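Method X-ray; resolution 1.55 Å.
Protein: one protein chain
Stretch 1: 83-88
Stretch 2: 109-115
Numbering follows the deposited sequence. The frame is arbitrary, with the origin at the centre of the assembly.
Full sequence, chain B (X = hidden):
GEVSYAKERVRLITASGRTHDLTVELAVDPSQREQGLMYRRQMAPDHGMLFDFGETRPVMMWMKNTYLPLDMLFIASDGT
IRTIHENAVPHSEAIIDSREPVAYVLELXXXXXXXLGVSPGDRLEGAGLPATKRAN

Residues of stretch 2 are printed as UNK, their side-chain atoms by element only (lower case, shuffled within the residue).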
# COMPACT_ATOMS: atom_id res chain seq x y z
N THR B 83 -9.33 -19.07 4.66
CA THR B 83 -10.66 -19.06 4.11
C THR B 83 -11.17 -17.62 4.04
O THR B 83 -10.69 -16.73 4.77
CB THR B 83 -11.66 -19.90 4.91
OG1 THR B 83 -11.77 -19.40 6.21
CG2 THR B 83 -11.19 -21.36 5.02
N ILE B 84 -12.17 -17.44 3.19
CA ILE B 84 -12.75 -16.14 2.94
C ILE B 84 -14.25 -16.28 2.94
O ILE B 84 -14.79 -17.18 2.26
CB ILE B 84 -12.31 -15.54 1.60
CG1 ILE B 84 -10.80 -15.39 1.55
CG2 ILE B 84 -13.00 -14.20 1.38
CD1 ILE B 84 -10.23 -14.81 0.22
N HIS B 85 -14.91 -15.42 3.71
CA HIS B 85 -16.37 -15.32 3.67
C HIS B 85 -16.73 -13.98 3.11
O HIS B 85 -16.68 -12.97 3.82
CB HIS B 85 -16.98 -15.49 5.06
CG HIS B 85 -18.47 -15.56 5.06
ND1 HIS B 85 -19.14 -16.76 5.15
CD2 HIS B 85 -19.41 -14.60 4.90
CE1 HIS B 85 -20.45 -16.53 5.09
NE2 HIS B 85 -20.64 -15.24 4.91
N GLU B 86 -17.16 -13.96 1.85
CA GLU B 86 -17.54 -12.73 1.20
C GLU B 86 -19.00 -12.37 1.56
O GLU B 86 -19.80 -13.24 1.82
CB GLU B 86 -17.39 -12.85 -0.32
CG GLU B 86 -15.94 -12.88 -0.73
CD GLU B 86 -15.73 -13.30 -2.15
OE1 GLU B 86 -15.71 -14.50 -2.44
OE2 GLU B 86 -15.58 -12.41 -2.98
N ASN B 87 -19.29 -11.08 1.57
CA ASN B 87 -20.65 -10.58 1.68
C ASN B 87 -21.39 -11.08 2.91
O ASN B 87 -22.53 -11.53 2.81
CB ASN B 87 -21.45 -10.89 0.41
CG ASN B 87 -20.79 -10.33 -0.83
OD1 ASN B 87 -20.64 -9.13 -0.96
ND2 ASN B 87 -20.40 -11.22 -1.75
N ALA B 88 -20.72 -10.96 4.07
CA ALA B 88 -21.38 -11.16 5.35
C ALA B 88 -22.54 -10.16 5.42
O ALA B 88 -22.50 -9.07 4.85
CB ALA B 88 -20.41 -10.97 6.52
N UNK B 109 -14.62 -3.85 3.41
CA UNK B 109 -15.92 -3.62 2.79
C UNK B 109 -16.27 -4.81 1.90
O UNK B 109 -15.42 -5.35 1.17
n UNK B 109 -14.96 -0.35 2.81
c UNK B 109 -15.93 -2.38 1.94
c UNK B 109 -16.05 -1.12 2.75
o UNK B 109 -17.13 -0.80 3.26
N UNK B 110 -17.53 -5.22 1.89
CA UNK B 110 -17.95 -6.26 0.95
C UNK B 110 -17.61 -5.89 -0.47
O UNK B 110 -17.76 -4.72 -0.90
c UNK B 110 -19.47 -6.58 1.10
N UNK B 111 -17.13 -6.87 -1.22
CA UNK B 111 -16.70 -6.66 -2.60
C UNK B 111 -15.22 -6.41 -2.75
O UNK B 111 -14.70 -6.40 -3.87
N UNK B 112 -14.53 -6.16 -1.62
CA UNK B 112 -13.09 -5.87 -1.68
C UNK B 112 -12.26 -7.04 -2.19
O UNK B 112 -11.33 -6.85 -2.99
o UNK B 112 -13.31 -4.22 0.06
c UNK B 112 -12.54 -5.36 -0.36
c UNK B 112 -11.09 -4.89 -0.53
N UNK B 113 -12.61 -8.25 -1.77
CA UNK B 113 -11.89 -9.46 -2.22
C UNK B 113 -11.92 -9.57 -3.71
O UNK B 113 -10.88 -9.75 -4.37
c UNK B 113 -12.37 -10.71 -1.49
c UNK B 113 -11.94 -10.63 -0.00
c UNK B 113 -11.87 -12.03 -2.16
N UNK B 114 -13.10 -9.38 -4.26
CA UNK B 114 -13.22 -9.37 -5.74
C UNK B 114 -12.48 -8.23 -6.41
O UNK B 114 -11.78 -8.44 -7.43
c UNK B 114 -14.83 -11.82 -6.92
c UNK B 114 -14.67 -9.37 -6.14
c UNK B 114 -15.31 -10.71 -5.93
c UNK B 114 -15.15 -13.26 -6.40
n UNK B 114 -14.33 -13.71 -5.17
N UNK B 115 -12.63 -7.03 -5.89
CA UNK B 115 -11.97 -5.87 -6.45
C UNK B 115 -10.47 -6.06 -6.53
O UNK B 115 -9.85 -5.63 -7.53
n UNK B 115 -9.58 -1.07 -4.22
c UNK B 115 -11.47 -3.33 -6.11
c UNK B 115 -12.02 -2.10 -5.36
c UNK B 115 -12.27 -4.59 -5.65
c UNK B 115 -10.56 -1.51 -3.43
n UNK B 115 -11.68 -2.02 -3.92
n UNK B 115 -10.43 -1.38 -2.12
O HOH W 1 -15.56 -9.64 -2.64

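Position 109 carries four side-chain atoms: two carbons, the second bonded to one oxygen and one nitrogen. A planar terminus of that composition on a two-carbon chain is a carboxamide, so the residue is Asn109. Its side chain is out of reach of stretch 1, and its ND2 is hydrogen-bonded elsewhere in the structure.

Position 110 has a single side-chain carbon, CB, and nothing beyond it. That carbon points toward stretch 1 and lies 3.5 Å from Asn87 OD1, a van der Waals contact. One carbon defines Ala110, whose CA is 5.1 Å from the CA of Asn87, the shortest CA-to-CA distance between the stretches.

Position 111 has no side-chain atoms at all. Its phi/psi of 95/-12° would jam a CB against the carbonyl O of position 110, which by itself calls for glycine: Gly111. It completes the central pair of a type II beta turn and occupies the N-cap position of the following helix.

Position 112 shows a carbon bearing one oxygen and one carbon, a beta-branched alcohol, hence Thr112. It does not touch stretch 1. Instead it closes the turn twice on Asn109 O, through its backbone N at 3.0 Å and its OG1 at 2.6 Å.

Position 113 has three carbons, one carrying the other two. Branching at CB without a heteroatom identifies Val113. At chi1 167° (t), its CG2 lies 4.0 Å from Ile84 CG2, an apolar contact, while its CG1 lies 3.8 Å from Glu86 OE2.

Position 114 extends four carbons in a row to a nitrogen, an unbranched amine: Lys114. Its CA-to-CB bond points sideways, yet the chain end reaches Glu86, with NZ 2.8 Å from OE2 in a salt bridge and 3.2 Å from OE1 in a weak hydrogen bond.

Position 115 has three carbons, a nitrogen, and a carbon bearing two more nitrogens, a guanidinium: Arg115. Its side chain is out of reach of stretch 1, while its backbone N donates to Gly111 O at 3.0 Å in the first helical turn.

The contact buries 277 Å², both sides summed, and combines apolar packing with charge pairing. Ile84 and Glu86, two residues apart, both have CA-to-CB bonds pointing toward stretch 2, whereas that of His85 between them points away. Water 1 reinforces the charged end: it donates to Glu86 OE2 at 2.8 Å and accepts from Lys114 N at 3.0 Å, so this carboxylate is tied to both the side chain and the backbone of one helical residue.

Stretch 2 109-115: NAGTVKR
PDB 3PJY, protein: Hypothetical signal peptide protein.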